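Long-range contacts in fluvirucin B1 DH domain from module 1 (Actinomadura vulgaris, PDB 6OBV), which probably dehydrates a beta-hydroxyacyl intermediate to the unsaturated acyl chain in the first module of the fluvirucin B1 polyketide synthase: residues A[255-260]-A[288-293]; A[265-270]-A[279-284]. All blocks are in the same frame, centred on the assembly; numbering follows the deposited sequence.

Contact 1: A[255-260]-A[288-293]; sequences VELLAS and PVAGIT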
ATOM      1  N   VAL A 255      20.310 -15.862   4.896  1.00 24.95           N
ATOM      2  CA  VAL A 255      19.739 -16.375   3.654  1.00 22.76           C
ATOM      3  C   VAL A 255      20.105 -15.400   2.549  1.00 26.77           C
ATOM      4  O   VAL A 255      19.662 -14.246   2.547  1.00 25.95           O
ATOM      5  CB  VAL A 255      18.222 -16.568   3.757  1.00 20.91           C
ATOM      6  CG1 VAL A 255      17.666 -17.108   2.432  1.00 24.25           C
ATOM      7  CG2 VAL A 255      17.898 -17.531   4.872  1.00 22.01           C
ATOM      8  N   GLU A 256      20.944 -15.850   1.625  1.00 32.28           N
ATOM      9  CA  GLU A 256      21.293 -15.083   0.443  1.00 35.24           C
ATOM     10  C   GLU A 256      20.814 -15.820  -0.793  1.00 32.92           C
ATOM     11  O   GLU A 256      21.155 -16.991  -1.005  1.00 24.63           O
ATOM     12  CB  GLU A 256      22.798 -14.863   0.329  1.00 42.43           C
ATOM     13  CG  GLU A 256      23.281 -13.589   0.952  1.00 52.78           C
ATOM     14  CD  GLU A 256      24.780 -13.500   0.956  1.00 57.25           C
ATOM     15  OE1 GLU A 256      25.404 -14.132   1.836  1.00 62.02           O
ATOM     16  OE2 GLU A 256      25.328 -12.804   0.077  1.00 60.42           O
ATOM     17  N   LEU A 257      20.063 -15.121  -1.622  1.00 28.59           N
ATOM     18  CA  LEU A 257      19.739 -15.602  -2.951  1.00 32.67           C
ATOM     19  C   LEU A 257      20.756 -15.018  -3.932  1.00 37.27           C
ATOM     20  O   LEU A 257      20.827 -13.799  -4.123  1.00 38.61           O
ATOM     21  CB  LEU A 257      18.311 -15.232  -3.306  1.00 26.64           C
ATOM     22  CG  LEU A 257      17.842 -15.852  -4.595  1.00 30.78           C
ATOM     23  CD1 LEU A 257      17.663 -17.333  -4.377  1.00 30.59           C
ATOM     24  CD2 LEU A 257      16.554 -15.178  -4.930  1.00 36.25           C
ATOM     25  N   LEU A 258      21.569 -15.891  -4.531  1.00 36.90           N
ATOM     26  CA  LEU A 258      22.640 -15.459  -5.421  1.00 38.59           C
ATOM     27  C   LEU A 258      22.286 -15.556  -6.903  1.00 37.69           C
ATOM     28  O   LEU A 258      22.952 -14.912  -7.720  1.00 44.36           O
ATOM     29  CB  LEU A 258      23.908 -16.280  -5.149  1.00 38.16           C
ATOM     30  CG  LEU A 258      24.342 -16.361  -3.683  1.00 39.62           C
ATOM     31  CD1 LEU A 258      25.608 -17.169  -3.542  1.00 46.78           C
ATOM     32  CD2 LEU A 258      24.547 -14.950  -3.125  1.00 37.53           C
ATOM     33  N   ALA A 259      21.278 -16.351  -7.271  1.00 35.61           N
ATOM     34  CA  ALA A 259      20.860 -16.496  -8.663  1.00 36.03           C
ATOM     35  C   ALA A 259      19.380 -16.840  -8.679  1.00 29.69           C
ATOM     36  O   ALA A 259      18.960 -17.751  -7.968  1.00 33.56           O
ATOM     37  CB  ALA A 259      21.671 -17.585  -9.385  1.00 33.58           C
ATOM     38  N   SER A 260      18.607 -16.133  -9.498  1.00 32.07           N
ATOM     39  CA  SER A 260      17.153 -16.156  -9.446  1.00 35.92           C
ATOM     40  C   SER A 260      16.566 -17.170 -10.429  1.00 36.72           C
ATOM     41  O   SER A 260      17.193 -17.539 -11.425  1.00 41.28           O
ATOM     42  CB  SER A 260      16.592 -14.748  -9.728  1.00 28.67           C
ATOM     43  OG  SER A 260      16.874 -14.286 -11.063  1.00 45.30           O
ATOM     44  N   PRO A 288      26.633 -20.793  -8.001  1.00 40.14           N
ATOM     45  CA  PRO A 288      25.850 -20.499  -6.790  1.00 40.66           C
ATOM     46  C   PRO A 288      24.404 -20.146  -7.109  1.00 40.64           C
ATOM     47  O   PRO A 288      24.100 -19.521  -8.124  1.00 41.40           O
ATOM     48  CB  PRO A 288      26.587 -19.306  -6.168  1.00 43.17           C
ATOM     49  CG  PRO A 288      27.962 -19.300  -6.812  1.00 45.06           C
ATOM     50  CD  PRO A 288      27.763 -19.861  -8.183  1.00 43.55           C
ATOM     51  N   VAL A 289      23.498 -20.571  -6.232  1.00 40.13           N
ATOM     52  CA  VAL A 289      22.087 -20.216  -6.322  1.00 37.14           C
ATOM     53  C   VAL A 289      21.599 -19.566  -5.033  1.00 37.77           C
ATOM     54  O   VAL A 289      21.017 -18.480  -5.053  1.00 36.73           O
ATOM     55  CB  VAL A 289      21.212 -21.443  -6.681  1.00 34.71           C
ATOM     56  CG1 VAL A 289      19.737 -21.092  -6.549  1.00 30.73           C
ATOM     57  CG2 VAL A 289      21.504 -21.910  -8.097  1.00 33.31           C
ATOM     58  N   ALA A 290      21.831 -20.219  -3.900  1.00 36.73           N
ATOM     59  CA  ALA A 290      21.430 -19.656  -2.622  1.00 33.51           C
ATOM     60  C   ALA A 290      22.304 -20.259  -1.544  1.00 34.31           C
ATOM     61  O   ALA A 290      22.866 -21.349  -1.713  1.00 30.75           O
ATOM     62  CB  ALA A 290      19.950 -19.915  -2.312  1.00 26.55           C
ATOM     63  N   GLY A 291      22.430 -19.527  -0.453  1.00 31.76           N
ATOM     64  CA  GLY A 291      23.088 -20.039   0.738  1.00 26.04           C
ATOM     65  C   GLY A 291      22.204 -19.759   1.928  1.00 28.12           C
ATOM     66  O   GLY A 291      21.614 -18.686   2.041  1.00 37.88           O
ATOM     67  N   ILE A 292      22.080 -20.746   2.795  1.00 26.14           N
ATOM     68  CA  ILE A 292      21.386 -20.582   4.069  1.00 26.65           C
ATOM     69  C   ILE A 292      22.386 -20.919   5.164  1.00 30.14           C
ATOM     70  O   ILE A 292      22.844 -22.067   5.266  1.00 25.70           O
ATOM     71  CB  ILE A 292      20.139 -21.464   4.171  1.00 30.66           C
ATOM     72  CG1 ILE A 292      19.078 -21.006   3.168  1.00 36.36           C
ATOM     73  CG2 ILE A 292      19.594 -21.417   5.582  1.00 30.29           C
ATOM     74  CD1 ILE A 292      18.471 -22.145   2.382  1.00 35.89           C
ATOM     75  N   THR A 293      22.751 -19.920   5.967  1.00 30.97           N
ATOM     76  CA  THR A 293      23.735 -20.181   7.014  1.00 35.67           C
ATOM     77  C   THR A 293      23.163 -21.082   8.100  1.00 36.72           C
ATOM     78  O   THR A 293      23.827 -22.021   8.546  1.00 29.24           O
ATOM     79  CB  THR A 293      24.233 -18.872   7.613  1.00 39.35           C
ATOM     80  OG1 THR A 293      24.822 -18.081   6.569  1.00 41.67           O
ATOM     81  CG2 THR A 293      25.268 -19.150   8.693  1.00 30.71           C
TER
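Val255 to Leu257 pairs antiparallel with Ala290 to Ile292 where the strands 247-257 and 288-299 lie side by side, at the end of the first strand and the start of the second. One hydrogen-bonded pair holds the middle: Glu256 N to Gly291 O and Gly291 N to Glu256 O both measure 2.9 Å, and both donors lie in the plane of the carbonyl they meet. Past it, Val289 O takes two donors from the same face of its carbonyl plane, Leu258 N at 2.7 Å and Ala259 N at 3.1 Å, the former well above that plane. One oxygen thus holds the chain as it leaves strand 247-257.

Val255 and Ile292 run alongside each other, CG2 to CG1 4.0 Å, on the face that also carries Leu257 and Ala290. With chi1 at -172°, Leu257 CG swings beside its own carbonyl carbon, which brings CD1 within 3.6 Å of Val289 O and 4.0 Å of Ala290 CB. Beyond the strand end, Leu258 crosses Pro288 at about a right angle, with CD1 3.5 Å from Pro288 CB, while Ala259 CB sits against Pro288 O. On the opposite face the Glu256 carboxylate bonds through OE1 to the backbone N of Ser156. Val289 and Ala290 together face Ile281, a classic beta bulge that offsets strand 288-299 against 277-282 in the antiparallel sheet of a hotdog-type fold, as expected for a dehydratase.

Contact 2: A[265-270]-A[279-284]; sequences VRVHAQ and LHITDT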
ATOM      1  N   VAL A 265      18.232 -27.847  -8.832  1.00 31.98           N
ATOM      2  CA  VAL A 265      19.361 -27.402  -8.029  1.00 32.89           C
ATOM      3  C   VAL A 265      20.092 -28.600  -7.447  1.00 33.05           C
ATOM      4  O   VAL A 265      19.563 -29.712  -7.361  1.00 33.31           O
ATOM      5  CB  VAL A 265      18.951 -26.450  -6.875  1.00 29.23           C
ATOM      6  CG1 VAL A 265      18.357 -25.112  -7.410  1.00 29.08           C
ATOM      7  CG2 VAL A 265      18.030 -27.154  -5.880  1.00 23.92           C
ATOM      8  N   ARG A 266      21.327 -28.347  -7.038  1.00 26.23           N
ATOM      9  CA  ARG A 266      22.050 -29.228  -6.143  1.00 29.64           C
ATOM     10  C   ARG A 266      22.025 -28.641  -4.737  1.00 38.44           C
ATOM     11  O   ARG A 266      21.953 -27.422  -4.557  1.00 43.96           O
ATOM     12  CB  ARG A 266      23.485 -29.406  -6.606  1.00 32.66           C
ATOM     13  CG  ARG A 266      23.647 -29.897  -8.038  1.00 34.28           C
ATOM     14  CD  ARG A 266      25.068 -29.607  -8.476  1.00 30.23           C
ATOM     15  NE  ARG A 266      25.391 -30.187  -9.764  1.00 37.41           N
ATOM     16  CZ  ARG A 266      26.608 -30.168 -10.293  1.00 42.49           C
ATOM     17  NH1 ARG A 266      27.607 -29.600  -9.629  1.00 39.73           N
ATOM     18  NH2 ARG A 266      26.826 -30.723 -11.476  1.00 34.62           N
ATOM     19  N   VAL A 267      22.075 -29.517  -3.738  1.00 34.59           N
ATOM     20  CA  VAL A 267      21.941 -29.121  -2.342  1.00 30.74           C
ATOM     21  C   VAL A 267      23.063 -29.749  -1.535  1.00 29.05           C
ATOM     22  O   VAL A 267      23.394 -30.924  -1.720  1.00 33.80           O
ATOM     23  CB  VAL A 267      20.568 -29.526  -1.774  1.00 28.19           C
ATOM     24  CG1 VAL A 267      20.410 -29.020  -0.338  1.00 24.85           C
ATOM     25  CG2 VAL A 267      19.469 -28.972  -2.653  1.00 29.22           C
ATOM     26  N   HIS A 268      23.663 -28.960  -0.652  1.00 32.91           N
ATOM     27  CA  HIS A 268      24.703 -29.422   0.264  1.00 39.02           C
ATOM     28  C   HIS A 268      24.269 -29.032   1.677  1.00 36.18           C
ATOM     29  O   HIS A 268      24.355 -27.861   2.056  1.00 34.01           O
ATOM     30  CB  HIS A 268      26.048 -28.806  -0.113  1.00 39.76           C
ATOM     31  CG  HIS A 268      27.182 -29.198   0.786  1.00 40.57           C
ATOM     32  ND1 HIS A 268      27.174 -30.348   1.547  1.00 41.05           N
ATOM     33  CD2 HIS A 268      28.366 -28.591   1.037  1.00 37.96           C
ATOM     34  CE1 HIS A 268      28.297 -30.425   2.236  1.00 38.91           C
ATOM     35  NE2 HIS A 268      29.037 -29.370   1.947  1.00 39.66           N
ATOM     36  N   ALA A 269      23.788 -29.997   2.462  1.00 32.90           N
ATOM     37  CA  ALA A 269      23.347 -29.726   3.828  1.00 28.80           C
ATOM     38  C   ALA A 269      24.275 -30.385   4.833  1.00 30.26           C
ATOM     39  O   ALA A 269      24.725 -31.520   4.639  1.00 28.04           O
ATOM     40  CB  ALA A 269      21.925 -30.205   4.078  1.00 21.96           C
ATOM     41  N   GLN A 270      24.550 -29.671   5.915  1.00 27.14           N
ATOM     42  CA  GLN A 270      25.348 -30.219   6.999  1.00 35.22           C
ATOM     43  C   GLN A 270      24.879 -29.563   8.284  1.00 36.89           C
ATOM     44  O   GLN A 270      24.331 -28.459   8.250  1.00 38.62           O
ATOM     45  CB  GLN A 270      26.847 -29.973   6.772  1.00 38.30           C
ATOM     46  CG  GLN A 270      27.150 -28.566   6.359  1.00 41.13           C
ATOM     47  CD  GLN A 270      28.465 -28.453   5.631  1.00 46.15           C
ATOM     48  OE1 GLN A 270      29.415 -29.174   5.931  1.00 50.73           O
ATOM     49  NE2 GLN A 270      28.530 -27.546   4.665  1.00 38.66           N
ATOM     50  N   LEU A 279      22.784 -24.848   4.536  1.00 32.86           N
ATOM     51  CA  LEU A 279      22.504 -25.353   3.197  1.00 36.34           C
ATOM     52  C   LEU A 279      23.085 -24.409   2.162  1.00 39.98           C
ATOM     53  O   LEU A 279      22.909 -23.189   2.234  1.00 33.10           O
ATOM     54  CB  LEU A 279      20.997 -25.530   2.908  1.00 30.29           C
ATOM     55  CG  LEU A 279      20.156 -26.407   3.828  1.00 31.23           C
ATOM     56  CD1 LEU A 279      19.106 -25.524   4.405  1.00 35.30           C
ATOM     57  CD2 LEU A 279      19.509 -27.554   3.102  1.00 30.25           C
ATOM     58  N   HIS A 280      23.757 -24.993   1.185  1.00 42.19           N
ATOM     59  CA  HIS A 280      24.346 -24.239   0.097  1.00 42.11           C
ATOM     60  C   HIS A 280      23.852 -24.868  -1.188  1.00 35.10           C
ATOM     61  O   HIS A 280      24.002 -26.075  -1.398  1.00 31.69           O
ATOM     62  CB  HIS A 280      25.872 -24.213   0.220  1.00 50.78           C
ATOM     63  CG  HIS A 280      26.332 -23.493   1.453  1.00 72.03           C
ATOM     64  ND1 HIS A 280      26.194 -22.128   1.609  1.00 76.92           N
ATOM     65  CD2 HIS A 280      26.859 -23.950   2.615  1.00 77.20           C
ATOM     66  CE1 HIS A 280      26.644 -21.774   2.801  1.00 78.31           C
ATOM     67  NE2 HIS A 280      27.055 -22.861   3.429  1.00 78.67           N
ATOM     68  N   ILE A 281      23.194 -24.061  -2.000  1.00 28.63           N
ATOM     69  CA  ILE A 281      22.428 -24.522  -3.138  1.00 29.03           C
ATOM     70  C   ILE A 281      23.132 -24.014  -4.381  1.00 38.29           C
ATOM     71  O   ILE A 281      23.517 -22.839  -4.451  1.00 42.04           O
ATOM     72  CB  ILE A 281      20.972 -24.039  -3.033  1.00 25.68           C
ATOM     73  CG1 ILE A 281      20.326 -24.675  -1.800  1.00 32.52           C
ATOM     74  CG2 ILE A 281      20.160 -24.392  -4.246  1.00 27.51           C
ATOM     75  CD1 ILE A 281      18.978 -24.111  -1.492  1.00 27.49           C
ATOM     76  N   THR A 282      23.358 -24.909  -5.330  1.00 37.23           N
ATOM     77  CA  THR A 282      24.008 -24.567  -6.580  1.00 37.72           C
ATOM     78  C   THR A 282      23.102 -25.003  -7.715  1.00 30.29           C
ATOM     79  O   THR A 282      22.119 -25.707  -7.502  1.00 31.64           O
ATOM     80  CB  THR A 282      25.369 -25.253  -6.699  1.00 38.51           C
ATOM     81  OG1 THR A 282      25.217 -26.633  -6.339  1.00 35.12           O
ATOM     82  CG2 THR A 282      26.363 -24.586  -5.780  1.00 40.51           C
ATOM     83  N   ASP A 283      23.435 -24.585  -8.932  1.00 40.56           N
ATOM     84  CA  ASP A 283      22.674 -25.064 -10.072  1.00 39.18           C
ATOM     85  C   ASP A 283      23.386 -26.285 -10.663  1.00 43.39           C
ATOM     86  O   ASP A 283      24.451 -26.699 -10.201  1.00 34.16           O
ATOM     87  CB  ASP A 283      22.433 -23.927 -11.072  1.00 36.29           C
ATOM     88  CG  ASP A 283      23.719 -23.301 -11.612  1.00 41.58           C
ATOM     89  OD1 ASP A 283      24.762 -23.992 -11.723  1.00 43.54           O
ATOM     90  OD2 ASP A 283      23.670 -22.098 -11.953  1.00 38.25           O
ATOM     91  N   THR A 284      22.779 -26.898 -11.678  1.00 46.59           N
ATOM     92  CA  THR A 284      23.305 -28.163 -12.179  1.00 46.00           C
ATOM     93  C   THR A 284      24.634 -28.014 -12.891  1.00 42.89           C
ATOM     94  O   THR A 284      25.152 -29.011 -13.400  1.00 45.55           O
ATOM     95  CB  THR A 284      22.302 -28.839 -13.114  1.00 50.96           C
ATOM     96  OG1 THR A 284      22.002 -27.965 -14.212  1.00 52.34           O
ATOM     97  CG2 THR A 284      21.018 -29.194 -12.349  1.00 49.64           C
TER
HETATM   98  O   HOH W   1      27.469 -28.090  -6.851  1.00 35.09           O
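The guanidinium of Arg266 has Asp283 O and the carbonyl carbon of Thr284 over one face, and a water in its plane at the edge. That water accepts from Arg266 NH1 at 3.2 Å and lies 2.7 Å from Thr282 OG1, bridging the two side chains. Arg266 also makes a cation-pi contact with Trp165. From CG to NE its chain is extended, which carries it alongside the backbone of Asp283 and Thr284: Arg266 CD passes 3.4 Å from Asp283 O. Nearer the backbone, Arg266 CB rests 3.3 Å from Thr282 OG1, the hydroxyl being set between its own N and carbonyl carbon (chi1 47°). The His268 ring stacks with Phe207, and His268 CB lies against His280 O.

Backbone bonds join Arg266 to Thr282 and His268 to His280, two in each pair. On the other face the packing is apolar. Leu279 CD2 touches both Val267 CG1 and Ala269 CB, 3.8 and 3.7 Å away, and Ile281 CG2 meets Val265 CB at 3.6 Å. Leu234 and Ala233 pack on this buried side, against Leu279 and Val267 respectively. The strands run antiparallel at 160°, with polar or charged residues on one face and aliphatic ones on the other: an amphipathic beta hairpin, 264-271 with 277-282, in the antiparallel sheet of a hotdog fold, as in the double-hotdog dehydratase domains of polyketide synthases.

From the N terminus, the chain first leaves strand 247-257 through 255-260, then enters strand 264-271, turns, and comes back along 277-282, so contact 2 closes a short hairpin. It turns once more into strand 288-299, whose 288-293 portion returns to 255-260 and closes the wider loop of contact 1 around that hairpin. The two contacts, centred about 9 Å apart, meet where 277-282 and 288-299 lie next to each other: Ile292 N to Leu279 O at 2.6 Å and Ala290 O to Ile281 N at 2.7 Å are probable hydrogen bonds. Together they set four neighbouring strands in the order 247-257, 288-299, 277-282, 264-271.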